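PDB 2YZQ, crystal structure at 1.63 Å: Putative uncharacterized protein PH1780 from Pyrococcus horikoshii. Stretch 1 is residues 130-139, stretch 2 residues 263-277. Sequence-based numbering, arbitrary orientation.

Stretch 1 130-139: PYYQRYVSIV
Stretch 2, residues 263-277: DLIGLIRDFDLLKVL

Stretch 1 is an irregular, mostly extended segment that packs against strand 263-269 and the helical turns that follow it. The contact buries 740 Å², both sides summed. The chains run antiparallel, with Q133 opposite L267 (CA-CA 5.2 Å). Y132 CA is 4.6 Å from I268 CA, and R134 CA is 4.5 Å from G266 CA.

Q133 and L267 form a single antiparallel bridge. Q133 N donates to L267 O at 2.9 Å, and L267 N donates to Q133 O at 3.0 Å. Q133 is extended (phi/psi -73/131), as is L267 (-151/133).

The Q133 side chain (m, m, chi3 -46°) starts sideways, but its end reaches stretch 2. Its NE2 donates to D272 OD1 at 2.7 Å. D272 (m, chi2 -50°) is a buried carboxylate with several donors. R269 NH2 gives OD1 of D272 a salt bridge at 2.9 Å. D272 OD2 accepts from R269 N at 2.9 Å and from R269 NE at 3.0 Å. R269 adopts m, t, m, chi4 157°, which brings its guanidinium alongside the acid. Its NH1 is satisfied elsewhere in the structure.

The CA-to-CB bond of K275 (m, t, m, t) points toward stretch 1, and its NZ donates to Y131 O at 2.5 Å. This lysine thus satisfies a carbonyl outside the bridge.

The CA-to-CB bond of Y131 (m, chi2 -73°) points toward stretch 2, which covers 119 Å² of this residue. V276 (t) places CG2 over one ring face, 3.6 Å from the Y131 ring centroid and 15° off the normal, a CH-pi contact. The aliphatic part of K275 also touches this ring, with K275 CB 3.7 Å from Y131 CD1.

Y132 is p, chi2 83°. Its CB lies 3.9 Å from I268 CD1, and its ring passes G266, with Y132 CD1 4.0 Å from G266 CA. An ideal CB on G266 would lie 2.5 Å from Y132 CD1 and 2.6 Å from Q133 O, so glycine suits this tight crossing. Y132 OH bonds to water 1 at 2.7 Å, and that water donates to I265 O at 3.1 Å. Water 2 donates to I265 O at 2.5 Å and weakly to R134 O at 3.4 Å. The CA-to-CB bond of R134 points away from stretch 2; its NH1 donates to Y132 O at 2.8 Å.

At the V136 and I138 end of stretch 1 the listed contacts are apolar. The CA-to-CB bonds of V136 (p) and I138 (p, t) point toward stretch 2. V136 CG2 is 4.0 Å from L267 CB, and I138 CG2 is 3.6 Å from L264 CD2. L264 and L267 are both t, p.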

# COMPACT_ATOMS: atom_id res chain seq x y z
N PRO A 130 -5.79 -1.19 -17.95
CA PRO A 130 -6.14 -2.58 -17.63
C PRO A 130 -6.02 -2.99 -16.16
O PRO A 130 -6.52 -4.04 -15.76
CB PRO A 130 -5.16 -3.40 -18.49
CG PRO A 130 -4.61 -2.41 -19.50
CD PRO A 130 -4.54 -1.13 -18.72
N TYR A 131 -5.38 -2.14 -15.35
CA TYR A 131 -5.12 -2.48 -13.95
C TYR A 131 -5.85 -1.80 -12.81
O TYR A 131 -5.90 -2.35 -11.71
CB TYR A 131 -3.62 -2.32 -13.70
CG TYR A 131 -2.77 -2.95 -14.78
CD1 TYR A 131 -2.65 -4.34 -14.86
CD2 TYR A 131 -2.13 -2.18 -15.74
CE1 TYR A 131 -1.92 -4.94 -15.88
CE2 TYR A 131 -1.39 -2.76 -16.76
CZ TYR A 131 -1.29 -4.15 -16.83
OH TYR A 131 -0.58 -4.74 -17.84
N TYR A 132 -6.42 -0.62 -13.04
CA TYR A 132 -7.07 0.06 -11.93
C TYR A 132 -8.37 -0.61 -11.50
O TYR A 132 -9.06 -1.24 -12.30
CB TYR A 132 -7.28 1.55 -12.27
CG TYR A 132 -8.40 1.86 -13.23
CD1 TYR A 132 -9.72 1.96 -12.79
CD2 TYR A 132 -8.13 2.09 -14.58
CE1 TYR A 132 -10.75 2.29 -13.67
CE2 TYR A 132 -9.16 2.42 -15.47
CZ TYR A 132 -10.46 2.52 -15.01
OH TYR A 132 -11.48 2.83 -15.88
N GLN A 133 -8.68 -0.48 -10.21
CA GLN A 133 -9.90 -1.05 -9.65
C GLN A 133 -11.12 -0.26 -10.08
O GLN A 133 -11.15 0.97 -9.98
CB GLN A 133 -9.85 -1.05 -8.12
CG GLN A 133 -8.83 -2.00 -7.52
CD GLN A 133 -9.12 -3.44 -7.87
OE1 GLN A 133 -10.25 -3.91 -7.77
NE2 GLN A 133 -8.08 -4.17 -8.26
N ARG A 134 -12.13 -0.97 -10.57
CA ARG A 134 -13.37 -0.34 -10.99
C ARG A 134 -14.31 -0.25 -9.79
O ARG A 134 -15.31 0.46 -9.82
CB ARG A 134 -14.05 -1.17 -12.08
CG ARG A 134 -13.66 -0.79 -13.50
CD ARG A 134 -12.20 -1.06 -13.81
NE ARG A 134 -11.94 -0.79 -15.22
CZ ARG A 134 -10.74 -0.81 -15.79
NH1 ARG A 134 -9.66 -1.09 -15.08
NH2 ARG A 134 -10.63 -0.54 -17.09
N TYR A 135 -13.97 -0.98 -8.73
CA TYR A 135 -14.77 -0.99 -7.52
C TYR A 135 -14.01 -0.24 -6.45
O TYR A 135 -12.87 -0.58 -6.12
CB TYR A 135 -15.03 -2.43 -7.10
CG TYR A 135 -15.63 -3.27 -8.20
CD1 TYR A 135 -16.86 -2.92 -8.77
CD2 TYR A 135 -14.98 -4.40 -8.69
CE1 TYR A 135 -17.42 -3.68 -9.80
CE2 TYR A 135 -15.54 -5.17 -9.71
CZ TYR A 135 -16.76 -4.80 -10.26
OH TYR A 135 -17.33 -5.56 -11.26
N VAL A 136 -14.65 0.79 -5.90
CA VAL A 136 -14.00 1.61 -4.89
C VAL A 136 -14.93 2.04 -3.75
O VAL A 136 -16.06 2.45 -4.00
CB VAL A 136 -13.42 2.88 -5.54
CG1 VAL A 136 -14.51 3.63 -6.27
CG2 VAL A 136 -12.77 3.76 -4.49
N SER A 137 -14.44 1.92 -2.52
CA SER A 137 -15.20 2.33 -1.35
C SER A 137 -15.03 3.84 -1.21
O SER A 137 -13.90 4.33 -1.23
CB SER A 137 -14.66 1.64 -0.09
OG SER A 137 -14.89 0.24 -0.16
N ILE A 138 -16.13 4.56 -1.07
CA ILE A 138 -16.07 6.01 -0.95
C ILE A 138 -16.92 6.46 0.23
O ILE A 138 -17.59 5.67 0.85
CB ILE A 138 -16.59 6.70 -2.23
CG1 ILE A 138 -18.09 6.44 -2.42
CG2 ILE A 138 -15.82 6.19 -3.44
CD1 ILE A 138 -18.70 7.14 -3.64
N VAL A 139 -16.88 7.75 0.54
CA VAL A 139 -17.69 8.23 1.65
C VAL A 139 -18.13 9.66 1.39
O VAL A 139 -17.36 10.45 0.86
CB VAL A 139 -16.90 8.17 2.99
CG1 VAL A 139 -15.73 9.15 2.97
CG2 VAL A 139 -17.83 8.45 4.15
N ASP A 263 -15.03 13.31 -11.86
CA ASP A 263 -15.95 12.19 -12.06
C ASP A 263 -15.20 10.90 -11.74
O ASP A 263 -14.43 10.40 -12.56
CB ASP A 263 -16.43 12.18 -13.51
CG ASP A 263 -17.46 11.10 -13.78
OD1 ASP A 263 -17.73 10.26 -12.89
OD2 ASP A 263 -18.01 11.08 -14.91
N LEU A 264 -15.44 10.38 -10.54
CA LEU A 264 -14.78 9.18 -10.06
C LEU A 264 -15.24 7.91 -10.78
O LEU A 264 -16.43 7.59 -10.79
CB LEU A 264 -15.02 9.04 -8.56
CG LEU A 264 -14.27 7.95 -7.80
CD1 LEU A 264 -12.77 8.22 -7.90
CD2 LEU A 264 -14.71 7.95 -6.34
N ILE A 265 -14.28 7.18 -11.35
CA ILE A 265 -14.60 5.95 -12.07
C ILE A 265 -13.75 4.77 -11.61
O ILE A 265 -13.91 3.65 -12.11
CB ILE A 265 -14.41 6.13 -13.60
CG1 ILE A 265 -12.95 6.46 -13.93
CG2 ILE A 265 -15.34 7.24 -14.09
CD1 ILE A 265 -12.67 6.60 -15.42
N GLY A 266 -12.86 5.00 -10.65
CA GLY A 266 -12.03 3.92 -10.17
C GLY A 266 -10.96 4.38 -9.20
O GLY A 266 -10.96 5.52 -8.74
N LEU A 267 -10.02 3.49 -8.90
CA LEU A 267 -8.94 3.80 -7.98
C LEU A 267 -7.72 2.98 -8.37
O LEU A 267 -7.84 1.79 -8.64
CB LEU A 267 -9.36 3.42 -6.55
CG LEU A 267 -8.37 3.72 -5.42
CD1 LEU A 267 -8.30 5.22 -5.20
CD2 LEU A 267 -8.81 3.01 -4.14
N ILE A 268 -6.56 3.62 -8.44
CA ILE A 268 -5.35 2.87 -8.75
C ILE A 268 -4.50 2.85 -7.47
O ILE A 268 -4.01 3.89 -7.03
CB ILE A 268 -4.55 3.47 -9.96
CG1 ILE A 268 -3.33 2.59 -10.26
CG2 ILE A 268 -4.14 4.92 -9.69
CD1 ILE A 268 -3.69 1.20 -10.77
N ARG A 269 -4.38 1.67 -6.87
CA ARG A 269 -3.62 1.48 -5.64
C ARG A 269 -2.24 0.99 -6.02
O ARG A 269 -2.04 0.47 -7.12
CB ARG A 269 -4.28 0.41 -4.76
CG ARG A 269 -5.75 0.66 -4.39
CD ARG A 269 -6.30 -0.57 -3.68
NE ARG A 269 -6.29 -1.72 -4.57
CZ ARG A 269 -6.30 -2.99 -4.18
NH1 ARG A 269 -6.31 -3.29 -2.88
NH2 ARG A 269 -6.28 -3.96 -5.08
N ASP A 270 -1.28 1.15 -5.11
CA ASP A 270 0.06 0.67 -5.39
C ASP A 270 -0.00 -0.84 -5.63
O ASP A 270 0.69 -1.37 -6.50
CB ASP A 270 1.02 1.00 -4.22
CG ASP A 270 0.46 0.65 -2.84
OD1 ASP A 270 -0.55 -0.08 -2.73
OD2 ASP A 270 1.06 1.10 -1.83
N PHE A 271 -0.87 -1.50 -4.88
CA PHE A 271 -1.05 -2.94 -4.99
C PHE A 271 -1.53 -3.35 -6.38
O PHE A 271 -1.22 -4.44 -6.87
CB PHE A 271 -2.06 -3.41 -3.94
CG PHE A 271 -1.89 -4.85 -3.51
CD1 PHE A 271 -0.79 -5.22 -2.74
CD2 PHE A 271 -2.81 -5.82 -3.88
CE1 PHE A 271 -0.62 -6.54 -2.33
CE2 PHE A 271 -2.65 -7.15 -3.48
CZ PHE A 271 -1.55 -7.51 -2.70
N ASP A 272 -2.29 -2.47 -7.03
CA ASP A 272 -2.81 -2.77 -8.36
C ASP A 272 -1.71 -2.73 -9.41
O ASP A 272 -1.79 -3.40 -10.43
CB ASP A 272 -3.91 -1.77 -8.74
CG ASP A 272 -5.15 -1.92 -7.87
OD1 ASP A 272 -5.63 -3.06 -7.73
OD2 ASP A 272 -5.64 -0.90 -7.34
N LEU A 273 -0.68 -1.93 -9.15
CA LEU A 273 0.43 -1.82 -10.08
C LEU A 273 1.24 -3.11 -10.15
O LEU A 273 1.92 -3.37 -11.13
CB LEU A 273 1.31 -0.63 -9.69
CG LEU A 273 0.61 0.73 -9.85
CD1 LEU A 273 1.55 1.85 -9.42
CD2 LEU A 273 0.19 0.92 -11.30
N LEU A 274 1.14 -3.93 -9.10
CA LEU A 274 1.86 -5.21 -9.07
C LEU A 274 1.40 -6.10 -10.22
O LEU A 274 2.16 -6.92 -10.73
CB LEU A 274 1.63 -5.93 -7.75
CG LEU A 274 2.11 -5.23 -6.47
CD1 LEU A 274 1.71 -6.05 -5.27
CD2 LEU A 274 3.63 -5.04 -6.52
N LYS A 275 0.15 -5.94 -10.63
CA LYS A 275 -0.40 -6.75 -11.71
C LYS A 275 0.33 -6.52 -13.03
O LYS A 275 0.29 -7.36 -13.93
CB LYS A 275 -1.89 -6.45 -11.86
CG LYS A 275 -2.67 -6.67 -10.57
CD LYS A 275 -4.16 -6.45 -10.77
CE LYS A 275 -4.46 -5.02 -11.17
NZ LYS A 275 -5.91 -4.86 -11.49
N VAL A 276 0.98 -5.37 -13.16
CA VAL A 276 1.72 -5.05 -14.36
C VAL A 276 2.90 -6.01 -14.53
O VAL A 276 3.26 -6.38 -15.65
CB VAL A 276 2.27 -3.61 -14.31
CG1 VAL A 276 3.11 -3.32 -15.54
CG2 VAL A 276 1.11 -2.63 -14.20
N LEU A 277 3.48 -6.43 -13.41
CA LEU A 277 4.62 -7.34 -13.42
C LEU A 277 4.25 -8.77 -13.82
O LEU A 277 5.12 -9.57 -14.17
CB LEU A 277 5.30 -7.36 -12.05
CG LEU A 277 6.14 -6.12 -11.72
CD1 LEU A 277 6.49 -6.11 -10.24
CD2 LEU A 277 7.39 -6.13 -12.58
O HOH W 1 -14.07 2.71 -15.11
O HOH W 2 -15.95 2.24 -12.65